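Local atomic coordinates of putative lipoprotein (Bacteroides fragilis, PDB entry 3QNK), a protein that probably binds glycans at the cell surface as an outer-membrane lipoprotein of the SusD family, serving nutrient uptake. Residues Lys53-Ala56 against Asn62-Met65; Lys2-Glu7 against Cys87-Glu92; Phe118-Val123 against Glu192-Arg197; Ile388-Glu393 against Ala448-Arg453. One frame throughout, in Å; residues are numbered along the deposited sequence.

Interaction 1 of 4, residues Lys53-Ala56 against Asn62-Met65; sequences KYRA and NYDM. With PO4 (phosphate ion), chain G.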
loop_
_atom_site.group_PDB
_atom_site.type_symbol
_atom_site.label_atom_id
_atom_site.label_comp_id
_atom_site.label_asym_id
_atom_site.label_seq_id
_atom_site.Cartn_x
_atom_site.Cartn_y
_atom_site.Cartn_z
ATOM N N LYS B 53 -20.698 8.459 -5.894
ATOM C CA LYS B 53 -19.358 8.920 -6.248
ATOM C C LYS B 53 -18.314 7.782 -6.239
ATOM O O LYS B 53 -17.447 7.770 -7.116
ATOM C CB LYS B 53 -18.935 10.069 -5.312
ATOM C CG LYS B 53 -17.728 10.892 -5.784
ATOM C CD LYS B 53 -17.373 11.973 -4.770
ATOM C CE LYS B 53 -16.712 13.188 -5.377
ATOM N NZ LYS B 53 -16.570 14.274 -4.363
ATOM N N TYR B 54 -18.374 6.856 -5.276
ATOM C CA TYR B 54 -17.384 5.765 -5.191
ATOM C C TYR B 54 -18.007 4.370 -5.269
ATOM O O TYR B 54 -17.381 3.398 -4.836
ATOM C CB TYR B 54 -16.556 5.889 -3.904
ATOM C CG TYR B 54 -15.589 7.053 -3.921
ATOM C CD1 TYR B 54 -14.310 6.914 -4.447
ATOM C CD2 TYR B 54 -15.959 8.301 -3.427
ATOM C CE1 TYR B 54 -13.430 7.996 -4.502
ATOM C CE2 TYR B 54 -15.076 9.379 -3.447
ATOM C CZ TYR B 54 -13.807 9.220 -3.976
ATOM O OH TYR B 54 -12.936 10.284 -3.995
ATOM N N ARG B 55 -19.202 4.270 -5.877
ATOM C CA ARG B 55 -19.982 3.057 -6.090
ATOM C C ARG B 55 -19.142 1.848 -6.465
ATOM O O ARG B 55 -19.133 0.873 -5.730
ATOM C CB ARG B 55 -21.012 3.292 -7.202
ATOM C CG ARG B 55 -21.903 2.085 -7.466
ATOM C CD ARG B 55 -22.990 2.419 -8.443
ATOM N NE ARG B 55 -23.853 3.449 -7.899
ATOM C CZ ARG B 55 -24.854 3.202 -7.074
ATOM N NH1 ARG B 55 -25.130 1.954 -6.712
ATOM N NH2 ARG B 55 -25.602 4.192 -6.622
ATOM N N ALA B 56 -18.452 1.929 -7.605
ATOM C CA ALA B 56 -17.640 0.853 -8.156
ATOM C C ALA B 56 -16.391 0.587 -7.348
ATOM O O ALA B 56 -16.010 -0.573 -7.228
ATOM C CB ALA B 56 -17.276 1.167 -9.596
ATOM N N ASN B 62 -22.294 -4.328 -1.394
ATOM C CA ASN B 62 -23.701 -4.015 -1.220
ATOM C C ASN B 62 -24.608 -4.567 -2.340
ATOM O O ASN B 62 -25.807 -4.679 -2.137
ATOM C CB ASN B 62 -23.861 -2.512 -1.105
ATOM C CG ASN B 62 -23.372 -1.959 0.210
ATOM O OD1 ASN B 62 -23.426 -2.609 1.239
ATOM N ND2 ASN B 62 -22.950 -0.717 0.219
ATOM N N TYR B 63 -24.040 -4.947 -3.479
ATOM C CA TYR B 63 -24.811 -5.474 -4.611
ATOM C C TYR B 63 -24.276 -6.863 -5.035
ATOM O O TYR B 63 -24.591 -7.311 -6.118
ATOM C CB TYR B 63 -24.780 -4.474 -5.794
ATOM C CG TYR B 63 -24.925 -3.026 -5.371
ATOM C CD1 TYR B 63 -26.174 -2.494 -5.032
ATOM C CD2 TYR B 63 -23.799 -2.217 -5.182
ATOM C CE1 TYR B 63 -26.306 -1.165 -4.589
ATOM C CE2 TYR B 63 -23.918 -0.902 -4.700
ATOM C CZ TYR B 63 -25.172 -0.378 -4.435
ATOM O OH TYR B 63 -25.264 0.914 -4.015
ATOM N N ASP B 64 -23.502 -7.543 -4.168
ATOM C CA ASP B 64 -22.879 -8.848 -4.395
ATOM C C ASP B 64 -22.095 -8.796 -5.732
ATOM O O ASP B 64 -22.287 -9.629 -6.620
ATOM C CB ASP B 64 -23.912 -10.008 -4.352
ATOM C CG ASP B 64 -23.299 -11.398 -4.509
ATOM O OD1 ASP B 64 -22.179 -11.618 -3.985
ATOM O OD2 ASP B 64 -23.928 -12.258 -5.176
HETATM N N MSE B 65 -21.254 -7.760 -5.888
HETATM C CA MSE B 65 -20.545 -7.580 -7.154
HETATM C C MSE B 65 -19.056 -7.621 -7.001
HETATM O O MSE B 65 -18.353 -7.462 -8.000
HETATM C CB MSE B 65 -21.013 -6.324 -7.864
HETATM C CG MSE B 65 -22.254 -6.632 -8.672
HETATM SE SE MSE B 65 -23.277 -5.256 -9.503
HETATM C CE MSE B 65 -22.232 -3.578 -8.959
HETATM P P PO4 G . -28.946 2.255 -6.200
HETATM O O1 PO4 G . -29.144 0.569 -6.162
HETATM O O2 PO4 G . -28.816 2.840 -7.844
HETATM O O3 PO4 G . -30.257 2.704 -5.449
HETATM O O4 PO4 G . -27.862 2.891 -5.136
#
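Arg55 and Tyr63 meet at the protein surface, where the short helix 55-58 and the loop after it come together in the SusD-like fold. Across this contact the two side chains run at about a right angle to each other. NH1 of Arg55 lies 2.9 Å from OH of Tyr63, with the guanidinium and ring planes 40° apart. The stronger polar partners lie elsewhere in the chain: Asp52 makes a salt bridge with Arg55 NH2, and Asp487 hydrogen-bonds the tyrosine hydroxyl. The arginine reaches this spot with CG anti to its backbone nitrogen (chi1 -178°) and a bend at chi3.

Arg55 also hydrogen-bonds a phosphate ion, probably from the crystallisation liquor. The phosphate O4 lies at the guanidinium edge, near the plane, and accepts from both terminal nitrogens of Arg55: 3.3 Å from NH1 and 3.0 Å from NH2.

Interaction 2 of 4, residues Lys2-Glu7 against Cys87-Glu92; sequences KAPLDE and CNRFFE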
loop_
_atom_site.group_PDB
_atom_site.type_symbol
_atom_site.label_atom_id
_atom_site.label_comp_id
_atom_site.label_asym_id
_atom_site.label_seq_id
_atom_site.Cartn_x
_atom_site.Cartn_y
_atom_site.Cartn_z
ATOM N N LYS B 2 7.669 -0.045 5.668
ATOM C CA LYS B 2 7.385 -1.478 5.504
ATOM C C LYS B 2 8.326 -2.365 6.317
ATOM O O LYS B 2 7.889 -3.350 6.912
ATOM C CB LYS B 2 7.469 -1.899 4.032
ATOM C CG LYS B 2 6.139 -2.355 3.443
ATOM C CD LYS B 2 6.220 -2.362 1.933
ATOM C CE LYS B 2 4.900 -2.318 1.222
ATOM N NZ LYS B 2 5.108 -2.339 -0.256
ATOM N N ALA B 3 9.618 -2.031 6.320
ATOM C CA ALA B 3 10.614 -2.795 7.046
ATOM C C ALA B 3 10.501 -2.585 8.570
ATOM O O ALA B 3 10.137 -1.484 9.007
ATOM C CB ALA B 3 12.003 -2.392 6.571
ATOM N N PRO B 4 10.859 -3.604 9.395
ATOM C CA PRO B 4 10.893 -3.396 10.852
ATOM C C PRO B 4 11.916 -2.318 11.226
ATOM O O PRO B 4 12.922 -2.164 10.535
ATOM C CB PRO B 4 11.304 -4.772 11.394
ATOM C CG PRO B 4 11.004 -5.731 10.295
ATOM C CD PRO B 4 11.315 -4.967 9.059
ATOM N N LEU B 5 11.641 -1.564 12.305
ATOM C CA LEU B 5 12.462 -0.431 12.762
ATOM C C LEU B 5 13.955 -0.749 12.894
ATOM O O LEU B 5 14.769 0.099 12.532
ATOM C CB LEU B 5 11.934 0.116 14.101
ATOM C CG LEU B 5 12.425 1.510 14.492
ATOM C CD1 LEU B 5 11.601 2.588 13.814
ATOM C CD2 LEU B 5 12.417 1.686 15.981
ATOM N N ASP B 6 14.319 -1.956 13.376
ATOM C CA ASP B 6 15.720 -2.355 13.586
ATOM C C ASP B 6 16.574 -2.352 12.285
ATOM O O ASP B 6 17.801 -2.243 12.381
ATOM C CB ASP B 6 15.826 -3.715 14.317
ATOM C CG ASP B 6 15.378 -4.953 13.568
ATOM O OD1 ASP B 6 14.451 -4.842 12.735
ATOM O OD2 ASP B 6 15.912 -6.056 13.863
ATOM N N GLU B 7 15.937 -2.395 11.087
ATOM C CA GLU B 7 16.628 -2.394 9.788
ATOM C C GLU B 7 17.300 -1.027 9.468
ATOM O O GLU B 7 18.264 -0.984 8.691
ATOM C CB GLU B 7 15.671 -2.811 8.664
ATOM C CG GLU B 7 15.102 -4.215 8.843
ATOM C CD GLU B 7 15.132 -5.115 7.623
ATOM O OE1 GLU B 7 16.179 -5.171 6.937
ATOM O OE2 GLU B 7 14.124 -5.824 7.392
ATOM N N CYS B 87 5.856 -7.856 14.186
ATOM C CA CYS B 87 5.649 -8.495 15.503
ATOM C C CYS B 87 6.567 -9.686 15.661
ATOM O O CYS B 87 7.247 -9.798 16.689
ATOM C CB CYS B 87 4.202 -8.923 15.704
ATOM S SG CYS B 87 3.012 -7.561 15.719
ATOM N N ASN B 88 6.571 -10.591 14.645
ATOM C CA ASN B 88 7.363 -11.825 14.611
ATOM C C ASN B 88 8.845 -11.540 14.731
ATOM O O ASN B 88 9.563 -12.332 15.345
ATOM C CB ASN B 88 7.071 -12.617 13.345
ATOM C CG ASN B 88 5.671 -13.164 13.271
ATOM O OD1 ASN B 88 5.004 -13.388 14.289
ATOM N ND2 ASN B 88 5.204 -13.412 12.052
ATOM N N ARG B 89 9.298 -10.401 14.179
ATOM C CA ARG B 89 10.690 -9.996 14.301
ATOM C C ARG B 89 11.005 -9.673 15.736
ATOM O O ARG B 89 12.038 -10.098 16.237
ATOM C CB ARG B 89 10.992 -8.791 13.418
ATOM C CG ARG B 89 12.379 -8.206 13.666
ATOM C CD ARG B 89 13.474 -8.934 12.925
ATOM N NE ARG B 89 14.071 -8.043 11.940
ATOM C CZ ARG B 89 14.147 -8.296 10.638
ATOM N NH1 ARG B 89 13.653 -9.429 10.143
ATOM N NH2 ARG B 89 14.700 -7.415 9.818
ATOM N N PHE B 90 10.115 -8.916 16.405
ATOM C CA PHE B 90 10.282 -8.573 17.812
ATOM C C PHE B 90 10.513 -9.862 18.597
ATOM O O PHE B 90 11.556 -10.007 19.260
ATOM C CB PHE B 90 9.053 -7.809 18.346
ATOM C CG PHE B 90 9.155 -7.442 19.818
ATOM C CD1 PHE B 90 8.751 -8.335 20.807
ATOM C CD2 PHE B 90 9.665 -6.209 20.212
ATOM C CE1 PHE B 90 8.881 -8.008 22.155
ATOM C CE2 PHE B 90 9.771 -5.879 21.559
ATOM C CZ PHE B 90 9.354 -6.769 22.517
ATOM N N PHE B 91 9.567 -10.831 18.436
ATOM C CA PHE B 91 9.606 -12.122 19.118
ATOM C C PHE B 91 10.916 -12.901 18.845
ATOM O O PHE B 91 11.439 -13.534 19.763
ATOM C CB PHE B 91 8.387 -12.963 18.747
ATOM C CG PHE B 91 7.081 -12.424 19.277
ATOM C CD1 PHE B 91 6.920 -12.154 20.633
ATOM C CD2 PHE B 91 5.990 -12.243 18.429
ATOM C CE1 PHE B 91 5.704 -11.664 21.119
ATOM C CE2 PHE B 91 4.776 -11.769 18.917
ATOM C CZ PHE B 91 4.637 -11.485 20.256
ATOM N N GLU B 92 11.468 -12.792 17.631
ATOM C CA GLU B 92 12.731 -13.429 17.261
ATOM C C GLU B 92 13.937 -12.795 17.946
ATOM O O GLU B 92 14.851 -13.513 18.354
ATOM C CB GLU B 92 12.966 -13.361 15.735
ATOM C CG GLU B 92 12.126 -14.321 14.904
ATOM C CD GLU B 92 12.310 -14.277 13.395
ATOM O OE1 GLU B 92 12.940 -13.322 12.881
ATOM O OE2 GLU B 92 11.807 -15.207 12.724
#
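Arg89 reaches from helix 76-93 to the N-terminal segment 2-7. Its NE points between the two carboxylate oxygens of Asp6, forming a salt bridge through two weak hydrogen bonds, each 3.3 Å from NE to OD1 or OD2. The carboxylate and guanidinium planes stand 64° apart, so this is no flat side-on pair. At the far end of the group, NH2 makes a second salt bridge, 3.0 Å from Glu7 OE2. Pro4 lies over one guanidinium face, its CG 4.1 Å from Arg89 CZ.

Bends at chi2 and chi3 swing the arginine across to both acids. In segment 2-7 a 3-10 turn at residues 5-7 presents them, with Glu7 N bonded to Pro4 O. Trp14 NE1 holds Asp6 OD2, and Tyr23 of helix 17-29 packs against both Pro4 and Arg89. The result is a three-residue salt-bridge network, with one arginine shared by two acids, joining the N-terminal arm to a helix that is probably part of the protein's alpha-alpha superhelix.

Interaction 3 of 4, residues Phe118-Val123 against Glu192-Arg197; sequences FYFEMV and ELYDKR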
loop_
_atom_site.group_PDB
_atom_site.type_symbol
_atom_site.label_atom_id
_atom_site.label_comp_id
_atom_site.label_asym_id
_atom_site.label_seq_id
_atom_site.Cartn_x
_atom_site.Cartn_y
_atom_site.Cartn_z
ATOM N N PHE B 118 -3.887 -7.813 15.127
ATOM C CA PHE B 118 -3.628 -7.767 13.679
ATOM C C PHE B 118 -4.199 -8.985 12.985
ATOM O O PHE B 118 -4.871 -8.809 11.970
ATOM C CB PHE B 118 -2.132 -7.609 13.366
ATOM C CG PHE B 118 -1.530 -6.325 13.879
ATOM C CD1 PHE B 118 -2.257 -5.142 13.872
ATOM C CD2 PHE B 118 -0.221 -6.284 14.325
ATOM C CE1 PHE B 118 -1.698 -3.950 14.342
ATOM C CE2 PHE B 118 0.340 -5.088 14.798
ATOM C CZ PHE B 118 -0.404 -3.928 14.796
ATOM N N TYR B 119 -3.993 -10.199 13.544
ATOM C CA TYR B 119 -4.536 -11.427 12.982
ATOM C C TYR B 119 -6.059 -11.442 13.061
ATOM O O TYR B 119 -6.706 -11.916 12.117
ATOM C CB TYR B 119 -3.971 -12.661 13.661
ATOM C CG TYR B 119 -2.769 -13.258 12.948
ATOM C CD1 TYR B 119 -2.894 -13.823 11.678
ATOM C CD2 TYR B 119 -1.525 -13.320 13.566
ATOM C CE1 TYR B 119 -1.796 -14.373 11.021
ATOM C CE2 TYR B 119 -0.426 -13.884 12.922
ATOM C CZ TYR B 119 -0.563 -14.387 11.646
ATOM O OH TYR B 119 0.523 -14.932 11.024
ATOM N N PHE B 120 -6.644 -10.882 14.147
ATOM C CA PHE B 120 -8.102 -10.824 14.288
ATOM C C PHE B 120 -8.717 -9.980 13.187
ATOM O O PHE B 120 -9.751 -10.373 12.686
ATOM C CB PHE B 120 -8.527 -10.300 15.664
ATOM C CG PHE B 120 -10.018 -10.331 15.950
ATOM C CD1 PHE B 120 -10.780 -11.464 15.662
ATOM C CD2 PHE B 120 -10.645 -9.257 16.578
ATOM C CE1 PHE B 120 -12.154 -11.491 15.952
ATOM C CE2 PHE B 120 -12.013 -9.302 16.885
ATOM C CZ PHE B 120 -12.753 -10.411 16.568
ATOM N N GLU B 121 -8.070 -8.871 12.761
ATOM C CA GLU B 121 -8.569 -8.049 11.645
ATOM C C GLU B 121 -8.651 -8.839 10.346
ATOM O O GLU B 121 -9.565 -8.619 9.543
ATOM C CB GLU B 121 -7.717 -6.807 11.401
ATOM C CG GLU B 121 -8.307 -5.556 12.022
ATOM C CD GLU B 121 -9.762 -5.235 11.725
ATOM O OE1 GLU B 121 -10.117 -5.182 10.528
ATOM O OE2 GLU B 121 -10.538 -5.007 12.684
HETATM N N MSE B 122 -7.715 -9.770 10.148
HETATM C CA MSE B 122 -7.690 -10.619 8.968
HETATM C C MSE B 122 -8.717 -11.731 9.088
HETATM O O MSE B 122 -9.514 -11.923 8.170
HETATM C CB MSE B 122 -6.288 -11.202 8.760
HETATM C CG MSE B 122 -5.267 -10.145 8.354
HETATM SE SE MSE B 122 -3.639 -10.950 7.747
HETATM C CE MSE B 122 -2.808 -11.142 9.360
ATOM N N VAL B 123 -8.709 -12.458 10.215
ATOM C CA VAL B 123 -9.598 -13.598 10.456
ATOM C C VAL B 123 -11.063 -13.188 10.399
ATOM O O VAL B 123 -11.839 -13.895 9.748
ATOM C CB VAL B 123 -9.243 -14.353 11.766
ATOM C CG1 VAL B 123 -10.245 -15.462 12.072
ATOM C CG2 VAL B 123 -7.846 -14.937 11.661
ATOM N N GLU B 192 -13.551 -14.648 21.305
ATOM C CA GLU B 192 -14.249 -15.844 21.759
ATOM C C GLU B 192 -15.725 -15.829 21.336
ATOM O O GLU B 192 -16.268 -16.871 20.976
ATOM C CB GLU B 192 -14.145 -16.007 23.286
ATOM C CG GLU B 192 -12.751 -16.352 23.806
ATOM C CD GLU B 192 -12.502 -16.142 25.297
ATOM O OE1 GLU B 192 -13.141 -15.244 25.890
ATOM O OE2 GLU B 192 -11.647 -16.858 25.871
ATOM N N LEU B 193 -16.371 -14.650 21.354
ATOM C CA LEU B 193 -17.773 -14.508 20.962
ATOM C C LEU B 193 -17.931 -14.728 19.454
ATOM O O LEU B 193 -18.876 -15.399 19.011
ATOM C CB LEU B 193 -18.309 -13.124 21.380
ATOM C CG LEU B 193 -19.806 -12.850 21.159
ATOM C CD1 LEU B 193 -20.678 -13.752 22.032
ATOM C CD2 LEU B 193 -20.128 -11.410 21.409
ATOM N N TYR B 194 -16.993 -14.166 18.672
ATOM C CA TYR B 194 -16.947 -14.303 17.215
ATOM C C TYR B 194 -16.842 -15.785 16.835
ATOM O O TYR B 194 -17.516 -16.176 15.894
ATOM C CB TYR B 194 -15.797 -13.446 16.611
ATOM C CG TYR B 194 -16.166 -11.983 16.386
ATOM C CD1 TYR B 194 -17.071 -11.331 17.220
ATOM C CD2 TYR B 194 -15.672 -11.277 15.292
ATOM C CE1 TYR B 194 -17.479 -10.017 16.971
ATOM C CE2 TYR B 194 -16.050 -9.944 15.051
ATOM C CZ TYR B 194 -16.935 -9.310 15.912
ATOM O OH TYR B 194 -17.299 -7.993 15.744
ATOM N N ASP B 195 -16.134 -16.624 17.638
ATOM C CA ASP B 195 -15.982 -18.063 17.401
ATOM C C ASP B 195 -16.953 -18.936 18.244
ATOM O O ASP B 195 -16.761 -20.168 18.365
ATOM C CB ASP B 195 -14.526 -18.512 17.643
ATOM C CG ASP B 195 -14.213 -19.853 17.002
ATOM O OD1 ASP B 195 -14.848 -20.183 15.960
ATOM O OD2 ASP B 195 -13.369 -20.593 17.560
ATOM N N LYS B 196 -18.003 -18.306 18.809
ATOM C CA LYS B 196 -19.061 -18.972 19.571
ATOM C C LYS B 196 -18.531 -19.830 20.761
ATOM O O LYS B 196 -19.164 -20.829 21.139
ATOM C CB LYS B 196 -19.978 -19.826 18.649
ATOM C CG LYS B 196 -20.607 -19.050 17.499
ATOM C CD LYS B 196 -21.725 -19.835 16.896
ATOM C CE LYS B 196 -22.589 -19.064 15.928
ATOM N NZ LYS B 196 -23.585 -19.963 15.267
ATOM N N ARG B 197 -17.433 -19.377 21.407
ATOM C CA ARG B 197 -16.852 -19.991 22.601
ATOM C C ARG B 197 -17.459 -19.308 23.818
ATOM O O ARG B 197 -16.772 -18.610 24.561
ATOM C CB ARG B 197 -15.307 -19.852 22.583
ATOM C CG ARG B 197 -14.664 -20.370 21.319
ATOM C CD ARG B 197 -13.162 -20.336 21.399
ATOM N NE ARG B 197 -12.580 -20.688 20.107
ATOM C CZ ARG B 197 -11.377 -21.223 19.932
ATOM N NH1 ARG B 197 -10.595 -21.480 20.976
ATOM N NH2 ARG B 197 -10.950 -21.516 18.715
#
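Phe120 meets CG, CD2 and CE2 of the Tyr194 ring obliquely with the outer end of its own ring, CZ and CE1. The nearest pair is Phe120 CZ and Tyr194 CD2 at 3.3 Å, and Phe120 CE1 follows at 3.6 Å from the same CD2. The ring centroids are 5.2 Å apart and the planes are inclined by 57°. The phenylalanine crosses over from helix 101-126 because its CG is anti to the backbone nitrogen (chi1 -174°). Tyr194 has its CG beside the backbone nitrogen instead, and the two side chains cross at about a right angle.

Tyr194 is the last residue of helix 181-194, and a Schellman motif closes that helix: Arg197 N bonds back to Glu192 O and Lys196 N to Leu193 O, with Lys196 at positive phi as the C-prime residue. Such helix-to-helix packing is consistent with the alpha-alpha superhelix of this SusD-like protein, and helix 453-460 covers the tyrosine further through Tyr455 and Arg459.

Just beyond the helix end, Arg197 grips a single carboxylate oxygen of Asp195 side-on, with NE 2.7 Å and NH2 2.8 Å from OD2. Both bonds lie in the guanidinium plane. Lys150 forms a salt bridge with the same oxygen, while Asp154 pairs with Arg197 NH2.

Interaction 4 of 4, residues Ile388-Glu393 against Ala448-Arg453; sequences ILRYAE and AFEEQR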
loop_
_atom_site.group_PDB
_atom_site.type_symbol
_atom_site.label_atom_id
_atom_site.label_comp_id
_atom_site.label_asym_id
_atom_site.label_seq_id
_atom_site.Cartn_x
_atom_site.Cartn_y
_atom_site.Cartn_z
ATOM N N ILE B 388 -11.511 1.463 20.465
ATOM C CA ILE B 388 -11.549 0.096 19.951
ATOM C C ILE B 388 -12.251 -0.793 20.992
ATOM O O ILE B 388 -13.091 -1.588 20.622
ATOM C CB ILE B 388 -10.112 -0.391 19.543
ATOM C CG1 ILE B 388 -9.540 0.509 18.404
ATOM C CG2 ILE B 388 -10.134 -1.844 19.085
ATOM C CD1 ILE B 388 -8.030 0.526 18.227
ATOM N N LEU B 389 -11.974 -0.613 22.276
ATOM C CA LEU B 389 -12.619 -1.408 23.312
ATOM C C LEU B 389 -13.156 -0.513 24.456
ATOM O O LEU B 389 -12.392 0.235 25.082
ATOM C CB LEU B 389 -11.656 -2.482 23.869
ATOM C CG LEU B 389 -11.050 -3.519 22.901
ATOM C CD1 LEU B 389 -9.846 -4.223 23.567
ATOM C CD2 LEU B 389 -12.078 -4.553 22.499
ATOM N N ARG B 390 -14.490 -0.590 24.683
ATOM C CA ARG B 390 -15.273 0.090 25.726
ATOM C C ARG B 390 -15.815 -0.912 26.746
ATOM O O ARG B 390 -16.179 -2.031 26.363
ATOM C CB ARG B 390 -16.481 0.777 25.097
ATOM C CG ARG B 390 -16.321 2.179 24.560
ATOM C CD ARG B 390 -17.520 2.453 23.639
ATOM N NE ARG B 390 -18.735 2.548 24.430
ATOM C CZ ARG B 390 -19.971 2.448 23.975
ATOM N NH1 ARG B 390 -20.198 2.263 22.686
ATOM N NH2 ARG B 390 -20.992 2.565 24.800
ATOM N N TYR B 391 -15.997 -0.483 28.003
ATOM C CA TYR B 391 -16.559 -1.336 29.060
ATOM C C TYR B 391 -17.987 -1.859 28.705
ATOM O O TYR B 391 -18.309 -2.991 29.063
ATOM C CB TYR B 391 -16.580 -0.590 30.400
ATOM C CG TYR B 391 -16.799 -1.454 31.627
ATOM C CD1 TYR B 391 -16.254 -2.734 31.713
ATOM C CD2 TYR B 391 -17.481 -0.961 32.735
ATOM C CE1 TYR B 391 -16.435 -3.523 32.847
ATOM C CE2 TYR B 391 -17.642 -1.731 33.888
ATOM C CZ TYR B 391 -17.115 -3.012 33.942
ATOM O OH TYR B 391 -17.247 -3.759 35.085
ATOM N N ALA B 392 -18.801 -1.068 27.957
ATOM C CA ALA B 392 -20.152 -1.452 27.537
ATOM C C ALA B 392 -20.193 -2.815 26.821
ATOM O O ALA B 392 -21.158 -3.565 26.993
ATOM C CB ALA B 392 -20.736 -0.390 26.631
ATOM N N GLU B 393 -19.136 -3.141 26.039
ATOM C CA GLU B 393 -19.044 -4.382 25.286
ATOM C C GLU B 393 -18.964 -5.606 26.185
ATOM O O GLU B 393 -19.499 -6.656 25.818
ATOM C CB GLU B 393 -17.832 -4.353 24.374
ATOM C CG GLU B 393 -18.082 -5.091 23.084
ATOM C CD GLU B 393 -16.876 -5.200 22.181
ATOM O OE1 GLU B 393 -16.304 -4.143 21.807
ATOM O OE2 GLU B 393 -16.515 -6.352 21.840
ATOM N N ALA B 448 -23.509 1.339 17.400
ATOM C CA ALA B 448 -23.702 1.930 16.079
ATOM C C ALA B 448 -22.511 2.849 15.751
ATOM O O ALA B 448 -22.054 3.580 16.622
ATOM C CB ALA B 448 -25.014 2.698 16.028
ATOM N N PHE B 449 -21.962 2.752 14.535
ATOM C CA PHE B 449 -20.853 3.583 14.007
ATOM C C PHE B 449 -19.555 3.302 14.711
ATOM O O PHE B 449 -18.633 4.125 14.658
ATOM C CB PHE B 449 -21.180 5.095 13.993
ATOM C CG PHE B 449 -22.519 5.293 13.342
ATOM C CD1 PHE B 449 -22.722 4.921 12.010
ATOM C CD2 PHE B 449 -23.627 5.695 14.095
ATOM C CE1 PHE B 449 -23.991 5.004 11.427
ATOM C CE2 PHE B 449 -24.896 5.748 13.521
ATOM C CZ PHE B 449 -25.065 5.433 12.182
ATOM N N GLU B 450 -19.444 2.108 15.307
ATOM C CA GLU B 450 -18.216 1.698 15.992
ATOM C C GLU B 450 -17.604 0.486 15.323
ATOM O O GLU B 450 -16.920 -0.280 15.981
ATOM C CB GLU B 450 -18.470 1.448 17.468
ATOM C CG GLU B 450 -18.551 2.744 18.249
ATOM C CD GLU B 450 -18.741 2.498 19.728
ATOM O OE1 GLU B 450 -17.729 2.426 20.467
ATOM O OE2 GLU B 450 -19.908 2.290 20.127
ATOM N N GLU B 451 -17.831 0.340 14.007
ATOM C CA GLU B 451 -17.275 -0.707 13.143
ATOM C C GLU B 451 -17.611 -2.135 13.633
ATOM O O GLU B 451 -16.770 -3.037 13.513
ATOM C CB GLU B 451 -15.740 -0.526 12.970
ATOM C CG GLU B 451 -15.280 -0.802 11.547
ATOM C CD GLU B 451 -13.788 -0.788 11.237
ATOM O OE1 GLU B 451 -13.061 0.096 11.768
ATOM O OE2 GLU B 451 -13.370 -1.628 10.397
ATOM N N GLN B 452 -18.850 -2.368 14.115
ATOM C CA GLN B 452 -19.216 -3.715 14.576
ATOM C C GLN B 452 -20.366 -4.338 13.808
ATOM O O GLN B 452 -20.387 -5.542 13.640
ATOM C CB GLN B 452 -19.588 -3.681 16.064
ATOM C CG GLN B 452 -18.414 -3.638 17.025
ATOM C CD GLN B 452 -18.634 -4.542 18.198
ATOM O OE1 GLN B 452 -19.021 -5.736 18.080
ATOM N NE2 GLN B 452 -18.280 -4.014 19.344
ATOM N N ARG B 453 -21.326 -3.530 13.348
ATOM C CA ARG B 453 -22.535 -3.988 12.677
ATOM C C ARG B 453 -22.260 -4.977 11.559
ATOM O O ARG B 453 -22.967 -5.985 11.432
ATOM C CB ARG B 453 -23.336 -2.792 12.131
ATOM C CG ARG B 453 -24.701 -3.147 11.536
ATOM C CD ARG B 453 -25.521 -3.927 12.524
ATOM N NE ARG B 453 -26.815 -4.264 11.972
ATOM C CZ ARG B 453 -27.754 -4.903 12.643
ATOM N NH1 ARG B 453 -27.536 -5.296 13.894
ATOM N NH2 ARG B 453 -28.925 -5.142 12.082
#
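Glu450 is the first residue of segment 448-453 to meet the other segment, and it does so through its carboxylate. OE2 lies 2.6 Å from Arg390 NH1 in a salt bridge whose hydrogen bond is weak, since the N-H...O angle is only 115°. The two flat groups are nearly coplanar, 19° apart, and OE2 sits at the guanidinium edge. The other oxygen, OE1, comes alongside the aliphatic part of the arginine, 3.2 Å from CD. Both side chains are buried, and the arginine has a second acid, Glu446, on NH2.

The chain that carries Arg390 makes a classic beta bulge, with Ile388 and Leu389 both facing Phe240 of strand 238-244. It then passes from strand 389-390 directly into helix 391-405. Here the small antiparallel sheet meets the helical body of the SusD-family part of the chain, and Glu393 projects from the first turn of that helix.

Past Glu451, Gln452 comes from the direction opposite to Glu393. The amide nitrogen NE2 lies 3.2 Å from Glu393 OE1, and the carboxylate and amide planes are 61° apart. A bend at chi2 turns the glutamine amide into this position. Arg190 makes a salt bridge with Glu393 OE1, while Arg443 NH2 hydrogen-bonds Gln452 OE1.

In the fold
Interactions 2, 3 and 4 form a chain of neighbours through the helical body. Interaction 2 touches interaction 3 where Cys87 SG packs 3.7 Å from Phe118 CD2, joining the successive helices 76-93 and 101-126. Interaction 3 meets interaction 4 at Tyr194 OH, 3.7 Å from Gln452 OE1, and their centres lie about 15 Å apart. Interaction 1 stands off at the surface, touching none of the others; its nearest atoms are about 10 Å from those of interaction 4. A phosphate lies at interaction 1 and, separately, an acetate about 4 Å from the side chain of Tyr194. Both probably come from the crystallisation liquor.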